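Local coordinates for fructokinase (Xylella fastidiosa Temecula1, PDB 3LJS), which probably transfers a phosphate group from ATP to fructose as a carbohydrate kinase of the PfkB family, at residues B[191-196]-B[224-229]; B[56-61]-B[81-86]; B[43-48]-B[314-319]. All coordinates share one frame; numbering follows the deposited sequence.

Contact 1 of 3, residues B[191-196]-B[224-229]; sequences ADVVKL and AQLLLV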
# COMPACT_ATOMS: atom_id res chain seq x y z
N ALA B 191 -1.93 -32.78 0.19
CA ALA B 191 -0.81 -32.71 1.12
C ALA B 191 -0.56 -33.96 1.95
O ALA B 191 -1.48 -34.66 2.34
CB ALA B 191 -1.01 -31.51 2.06
N ASP B 192 0.72 -34.24 2.20
CA ASP B 192 1.14 -35.38 3.02
C ASP B 192 1.08 -34.96 4.48
O ASP B 192 0.73 -35.76 5.36
CB ASP B 192 2.58 -35.76 2.69
CG ASP B 192 2.76 -36.20 1.25
OD1 ASP B 192 2.36 -37.33 0.92
OD2 ASP B 192 3.28 -35.40 0.45
N VAL B 193 1.44 -33.71 4.74
CA VAL B 193 1.46 -33.16 6.10
C VAL B 193 0.57 -31.93 6.15
O VAL B 193 0.72 -31.02 5.34
CB VAL B 193 2.89 -32.77 6.52
CG1 VAL B 193 2.89 -32.22 7.94
CG2 VAL B 193 3.81 -33.98 6.42
N VAL B 194 -0.35 -31.91 7.11
CA VAL B 194 -1.29 -30.80 7.25
C VAL B 194 -1.28 -30.18 8.63
O VAL B 194 -1.20 -30.88 9.64
CB VAL B 194 -2.73 -31.28 6.93
CG1 VAL B 194 -3.74 -30.18 7.27
CG2 VAL B 194 -2.83 -31.69 5.46
N LYS B 195 -1.37 -28.86 8.67
CA LYS B 195 -1.40 -28.13 9.93
C LYS B 195 -2.61 -27.21 9.95
O LYS B 195 -2.79 -26.38 9.06
CB LYS B 195 -0.12 -27.31 10.12
CG LYS B 195 -0.13 -26.44 11.37
CD LYS B 195 1.24 -25.81 11.60
CE LYS B 195 1.21 -24.81 12.75
NZ LYS B 195 0.47 -23.58 12.40
N LEU B 196 -3.44 -27.37 10.98
CA LEU B 196 -4.65 -26.58 11.15
C LEU B 196 -4.72 -26.00 12.56
O LEU B 196 -4.08 -26.51 13.48
CB LEU B 196 -5.89 -27.45 10.96
CG LEU B 196 -6.13 -28.25 9.67
CD1 LEU B 196 -7.33 -29.16 9.88
CD2 LEU B 196 -6.37 -27.30 8.51
N ALA B 224 -2.90 -37.05 2.92
CA ALA B 224 -2.51 -36.80 4.31
C ALA B 224 -2.10 -38.01 5.16
O ALA B 224 -2.83 -38.99 5.26
CB ALA B 224 -3.61 -36.02 5.03
N GLN B 225 -0.94 -37.91 5.79
CA GLN B 225 -0.44 -38.98 6.65
C GLN B 225 -0.21 -38.45 8.06
O GLN B 225 -0.17 -39.21 9.03
CB GLN B 225 0.88 -39.54 6.09
CG GLN B 225 0.75 -40.31 4.77
CD GLN B 225 -0.04 -41.60 4.91
OE1 GLN B 225 -0.13 -42.19 5.99
NE2 GLN B 225 -0.61 -42.06 3.80
N LEU B 226 -0.07 -37.13 8.18
CA LEU B 226 0.15 -36.50 9.48
C LEU B 226 -0.62 -35.19 9.59
O LEU B 226 -0.55 -34.35 8.70
CB LEU B 226 1.64 -36.21 9.68
CG LEU B 226 2.00 -35.41 10.94
CD1 LEU B 226 1.76 -36.26 12.19
CD2 LEU B 226 3.47 -35.00 10.87
N LEU B 227 -1.35 -35.03 10.69
CA LEU B 227 -2.13 -33.81 10.92
C LEU B 227 -1.79 -33.17 12.26
O LEU B 227 -1.75 -33.84 13.29
CB LEU B 227 -3.64 -34.13 10.91
CG LEU B 227 -4.57 -33.05 11.50
CD1 LEU B 227 -4.61 -31.82 10.58
CD2 LEU B 227 -5.97 -33.63 11.67
N LEU B 228 -1.53 -31.87 12.24
CA LEU B 228 -1.23 -31.12 13.45
C LEU B 228 -2.37 -30.13 13.66
O LEU B 228 -2.76 -29.43 12.73
CB LEU B 228 0.07 -30.35 13.31
CG LEU B 228 1.31 -31.15 12.90
CD1 LEU B 228 2.51 -30.23 12.92
CD2 LEU B 228 1.52 -32.32 13.85
N VAL B 229 -2.92 -30.09 14.87
CA VAL B 229 -3.99 -29.15 15.18
C VAL B 229 -3.49 -28.28 16.32
O VAL B 229 -3.18 -28.78 17.40
CB VAL B 229 -5.28 -29.86 15.62
CG1 VAL B 229 -6.35 -28.82 15.95
CG2 VAL B 229 -5.76 -30.80 14.53
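The carbonyl plane of Asp-192 meets two N-H groups of the other strand, those of Gln-225 and Leu-226. Asp-192 O accepts from Gln-225 N at 2.8 Å, tilted 20° from that plane, and from Leu-226 N at 3.2 Å, nearly in line with the C=O bond. The ladder then alternates. Val-194 N donates to Leu-226 O (2.9 Å), Leu-228 N to Val-194 O (2.8 Å) and Leu-196 N to Leu-228 O (2.8 Å). This is parallel pairing, with the strand axes only 13° apart. Strands 193-197 and 226-230 are neighbours in the central sheet of the ribokinase-like fold, and the chain between them is mostly helical, making a beta-alpha-beta crossover. Helix 262-275 covers Val-193, Lys-195 and Leu-228, and helix 281-286 reaches Leu-226; on this face Val-193 CG1 lies beside Leu-226 CD2 at 4.1 Å, the two side chains pointing the same way. On the face of Val-194, Leu-196 and Leu-227, the contact centres on Leu-227 CD1. A chi2 of 70° sets Leu-227 CD1 3.8 Å from Val-194 CG1, and the same methyl lies 3.9 Å from Leu-196 CD1, so one branch bridges two residues of the partner strand. Lys-195, which binds ATP in this protein though none is bound to this chain, extends away from strand 226-230; its NZ donates to Ala-260 O and has a long, weak ion pair with Asp-166. The carboxylate of Asp-192 is also held outside the pair, OD2 accepting from Val-163 N and OD1 in a salt bridge with Arg-223.

Contact 2 of 3, residues B[56-61]-B[81-86]; sequences VGMLGS and GIVRTS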
# COMPACT_ATOMS: atom_id res chain seq x y z
N VAL B 56 10.23 -19.91 -3.28
CA VAL B 56 9.75 -19.81 -4.65
C VAL B 56 8.49 -18.95 -4.67
O VAL B 56 7.50 -19.24 -4.00
CB VAL B 56 9.44 -21.21 -5.23
CG1 VAL B 56 8.80 -21.08 -6.62
CG2 VAL B 56 10.74 -22.00 -5.33
N GLY B 57 8.55 -17.86 -5.44
CA GLY B 57 7.42 -16.96 -5.52
C GLY B 57 7.82 -15.73 -6.31
O GLY B 57 8.96 -15.60 -6.76
N MSE B 58 6.87 -14.81 -6.45
CA MSE B 58 7.13 -13.59 -7.21
C MSE B 58 7.18 -12.36 -6.32
O MSE B 58 6.32 -12.17 -5.46
CB MSE B 58 6.04 -13.43 -8.27
CG MSE B 58 6.25 -12.26 -9.22
SE MSE B 58 5.06 -12.40 -10.74
CE MSE B 58 6.30 -13.21 -11.99
N LEU B 59 8.21 -11.55 -6.52
CA LEU B 59 8.40 -10.31 -5.77
C LEU B 59 8.27 -9.14 -6.75
O LEU B 59 8.62 -9.27 -7.92
CB LEU B 59 9.80 -10.27 -5.14
CG LEU B 59 10.21 -11.41 -4.22
CD1 LEU B 59 11.57 -11.11 -3.61
CD2 LEU B 59 9.17 -11.60 -3.14
N GLY B 60 7.76 -8.01 -6.28
CA GLY B 60 7.62 -6.87 -7.15
C GLY B 60 8.98 -6.26 -7.48
O GLY B 60 9.97 -6.53 -6.79
N SER B 61 9.03 -5.47 -8.55
CA SER B 61 10.26 -4.80 -8.94
C SER B 61 10.17 -3.40 -8.36
O SER B 61 10.16 -2.40 -9.08
CB SER B 61 10.38 -4.70 -10.47
OG SER B 61 10.51 -5.99 -11.04
N GLY B 81 14.88 -19.40 -7.28
CA GLY B 81 13.51 -19.61 -7.72
C GLY B 81 12.60 -18.40 -7.63
O GLY B 81 11.40 -18.50 -7.88
N ILE B 82 13.15 -17.25 -7.27
CA ILE B 82 12.35 -16.04 -7.17
C ILE B 82 12.27 -15.35 -8.53
O ILE B 82 13.27 -15.26 -9.23
CB ILE B 82 12.97 -15.03 -6.16
CG1 ILE B 82 12.86 -15.57 -4.73
CG2 ILE B 82 12.24 -13.68 -6.25
CD1 ILE B 82 13.52 -14.69 -3.68
N VAL B 83 11.08 -14.90 -8.90
CA VAL B 83 10.91 -14.18 -10.16
C VAL B 83 10.39 -12.80 -9.81
O VAL B 83 9.86 -12.59 -8.71
CB VAL B 83 9.93 -14.89 -11.13
CG1 VAL B 83 10.57 -16.17 -11.65
CG2 VAL B 83 8.62 -15.19 -10.43
N ARG B 84 10.53 -11.85 -10.73
CA ARG B 84 10.11 -10.48 -10.46
C ARG B 84 9.08 -9.95 -11.45
O ARG B 84 8.95 -10.46 -12.56
CB ARG B 84 11.33 -9.55 -10.48
CG ARG B 84 12.52 -10.03 -9.65
CD ARG B 84 12.20 -10.08 -8.16
NE ARG B 84 12.14 -8.76 -7.55
CZ ARG B 84 13.19 -8.09 -7.09
NH1 ARG B 84 14.40 -8.62 -7.16
NH2 ARG B 84 13.03 -6.89 -6.54
N THR B 85 8.34 -8.92 -11.04
CA THR B 85 7.35 -8.30 -11.90
C THR B 85 7.15 -6.83 -11.57
O THR B 85 7.26 -6.41 -10.42
CB THR B 85 5.99 -9.00 -11.81
OG1 THR B 85 5.07 -8.36 -12.70
CG2 THR B 85 5.44 -8.93 -10.39
N SER B 86 6.86 -6.04 -12.60
CA SER B 86 6.62 -4.61 -12.46
C SER B 86 5.14 -4.34 -12.69
O SER B 86 4.69 -3.20 -12.64
CB SER B 86 7.44 -3.82 -13.48
OG SER B 86 8.83 -4.01 -13.29
O HOH W 1 10.40 -6.52 -13.66
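Met-58, Arg-84 and Thr-85 bury the most surface here, and they work on opposite sides of the paired strands. Met-58, a selenomethionine, lays its chain across Thr-85 at about a right angle, with SE 3.5 Å from Thr-85 CG2. That methyl occupies the crowded position between its own backbone N and carbonyl carbon. A chi3 of -97° then turns Met-58 CE back to Val-83 CG2, and their 3.4 Å separation is tighter than ordinary van der Waals contact. Thr-85 OG1 plays no part in this packing; it accepts from Thr-87 N. The backbones hold the register: Leu-59 N donates to Val-83 O (2.9 Å) and Ser-61 N to Thr-85 O (2.7 Å). Strand 53-60, helix 63-75 and strand 82-85 form a beta-alpha-beta unit whose second strand is outermost in the large sheet of this chain. The axes of 58-60 and 82-85 are 37° apart. Gly-57 N is buried without a partner in the model. On the helix side, Arg-84 bends at chi2 and chi3 and presents its guanidinium edge to Gly-60 O, which lies in the guanidinium plane. Arg-84 NE (3.2 Å) and NH2 (3.1 Å) both donate to Gly-60 O, NE from 55° out of the carbonyl plane and NH2 from within it. NH2 also forms a salt bridge with Asp-66 of helix 63-75, a second restraint on the group's rotation. Leu-59 CB packs alongside Arg-84 CD and NE, while Leu-59 CG meets Ile-82 CG2 at 3.7 Å.

Contact 3 of 3, residues B[43-48]-B[314-319]; sequences AVAVAR and TAMPML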
# COMPACT_ATOMS: atom_id res chain seq x y z
N ALA B 43 10.65 -20.22 5.51
CA ALA B 43 11.93 -20.30 4.83
C ALA B 43 13.06 -19.72 5.67
O ALA B 43 14.14 -20.33 5.80
CB ALA B 43 11.86 -19.57 3.48
N VAL B 44 12.83 -18.55 6.25
CA VAL B 44 13.85 -17.91 7.07
C VAL B 44 14.14 -18.70 8.33
O VAL B 44 15.28 -18.76 8.80
CB VAL B 44 13.46 -16.46 7.43
CG1 VAL B 44 14.49 -15.86 8.36
CG2 VAL B 44 13.35 -15.62 6.16
N ALA B 45 13.10 -19.31 8.90
CA ALA B 45 13.29 -20.11 10.11
C ALA B 45 14.17 -21.32 9.79
O ALA B 45 15.04 -21.68 10.58
CB ALA B 45 11.94 -20.57 10.66
N VAL B 46 13.93 -21.94 8.64
CA VAL B 46 14.70 -23.11 8.23
C VAL B 46 16.16 -22.72 7.96
O VAL B 46 17.08 -23.43 8.37
CB VAL B 46 14.13 -23.75 6.93
CG1 VAL B 46 15.05 -24.87 6.44
CG2 VAL B 46 12.74 -24.31 7.20
N ALA B 47 16.37 -21.59 7.29
CA ALA B 47 17.71 -21.13 6.97
C ALA B 47 18.52 -20.79 8.23
O ALA B 47 19.72 -21.03 8.29
CB ALA B 47 17.64 -19.91 6.07
N ARG B 48 17.85 -20.24 9.23
CA ARG B 48 18.52 -19.88 10.47
C ARG B 48 19.05 -21.14 11.18
O ARG B 48 20.09 -21.09 11.85
CB ARG B 48 17.54 -19.13 11.37
CG ARG B 48 18.15 -18.52 12.62
CD ARG B 48 19.16 -17.42 12.30
NE ARG B 48 19.53 -16.69 13.50
CZ ARG B 48 20.70 -16.08 13.67
NH1 ARG B 48 21.61 -16.11 12.71
NH2 ARG B 48 20.96 -15.43 14.80
N THR B 314 10.82 -11.06 14.24
CA THR B 314 11.97 -10.17 14.28
C THR B 314 13.25 -10.95 14.53
O THR B 314 14.35 -10.41 14.36
CB THR B 314 11.80 -9.09 15.39
OG1 THR B 314 11.61 -9.73 16.66
CG2 THR B 314 10.60 -8.21 15.09
N ALA B 315 13.12 -12.22 14.90
CA ALA B 315 14.29 -13.06 15.15
C ALA B 315 13.96 -14.55 15.19
O ALA B 315 13.00 -14.98 15.83
CB ALA B 315 14.96 -12.65 16.47
N MSE B 316 14.77 -15.34 14.48
CA MSE B 316 14.60 -16.79 14.43
C MSE B 316 15.79 -17.38 15.19
O MSE B 316 16.89 -16.83 15.15
CB MSE B 316 14.59 -17.29 12.99
CG MSE B 316 13.45 -16.71 12.16
SE MSE B 316 11.71 -17.20 12.87
CE MSE B 316 10.65 -16.97 11.25
N PRO B 317 15.59 -18.50 15.89
CA PRO B 317 16.69 -19.11 16.64
C PRO B 317 17.62 -20.01 15.81
O PRO B 317 17.20 -20.60 14.81
CB PRO B 317 15.96 -19.89 17.72
CG PRO B 317 14.78 -20.43 16.95
CD PRO B 317 14.32 -19.21 16.14
N MSE B 318 18.87 -20.09 16.24
CA MSE B 318 19.85 -20.95 15.58
C MSE B 318 19.72 -22.34 16.20
O MSE B 318 19.13 -22.50 17.27
CB MSE B 318 21.26 -20.41 15.79
CG MSE B 318 21.51 -19.04 15.20
SE MSE B 318 23.35 -18.47 15.47
CE MSE B 318 23.26 -18.12 17.37
N LEU B 319 20.29 -23.34 15.53
CA LEU B 319 20.21 -24.71 16.02
C LEU B 319 20.72 -24.84 17.46
O LEU B 319 20.06 -25.45 18.31
CB LEU B 319 20.99 -25.65 15.10
CG LEU B 319 21.02 -27.12 15.51
CD1 LEU B 319 19.59 -27.65 15.61
CD2 LEU B 319 21.82 -27.92 14.49
O HOH W 2 14.88 -20.88 13.22
O HOH W 3 21.93 -22.73 13.19
O HOH W 4 18.88 -15.93 17.02
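Arg-48 reaches across to Met-316, Pro-317 and Met-318 where, in this ribokinase-like fold, helix 38-49 packs on the loop leading from strand 313-315 into helix 319-328, with Met-318 as N-cap. Arg-48 CB lies 3.8 Å from Met-316 CB, the start of the overlap. Arg-48 CG, anti to the backbone N, comes within 3.2 Å of Pro-317 O and close to Met-316 O. The bend at chi2 (65°) places Arg-48 CD 3.7 Å from Met-316 O. From there Arg-48 NE donates to Met-316 O over 3.1 Å with an N-H...O angle of 155°. The acceptor sits at the edge of the guanidinium, close to its plane, whereas seen from the carbonyl the donor stands 37° above the plane. At CZ the face is used instead of the edge: Met-318 CG rests over the centre of the group, 3.4 Å from Arg-48 CZ, and the two side chains cross obliquely. The tip is finished by a water at the edge, which accepts from Arg-48 NH2 and donates to Met-316 O. That one carbonyl thus holds the guanidinium both directly and through the solvent molecule. Met-318 also touches a crystal neighbour, so its pose may owe something to the lattice; its backbone N is hydrogen-bonded to Glu-321 OE1 in the helix it precedes. Other waters join the two backbones, one donating to both Ala-45 O and Pro-317 O. One turn back along the helix, selenomethionine Met-316 folds against Val-44 and Ala-45: Met-316 CG lies 4.0 Å from Val-44 CG1, and Met-316 CE 3.9 Å from Ala-45 CB.

How the contacts relate
Contacts 1 and 2 both belong to the large sheet but lie on opposite sides of the chain's centre, their own centres 28 Å apart. Contact 3 joins residues far apart in sequence, and the other two fall inside the loop it closes; its centre is 22 Å from each. It comes nearer to contact 2, about 7 Å between nearest atoms, helix 38-49 and strand 53-60 following each other in the chain, than to contact 1, about 12 Å. Contact 1 holds the ATP-binding Lys-195, whose side chain is about 4 Å from the side chain of Thr-230 and from Gly-261. The side chain of Met-316 in contact 3 is about 9 Å from Gly-261, while contact 2 lies away from that site.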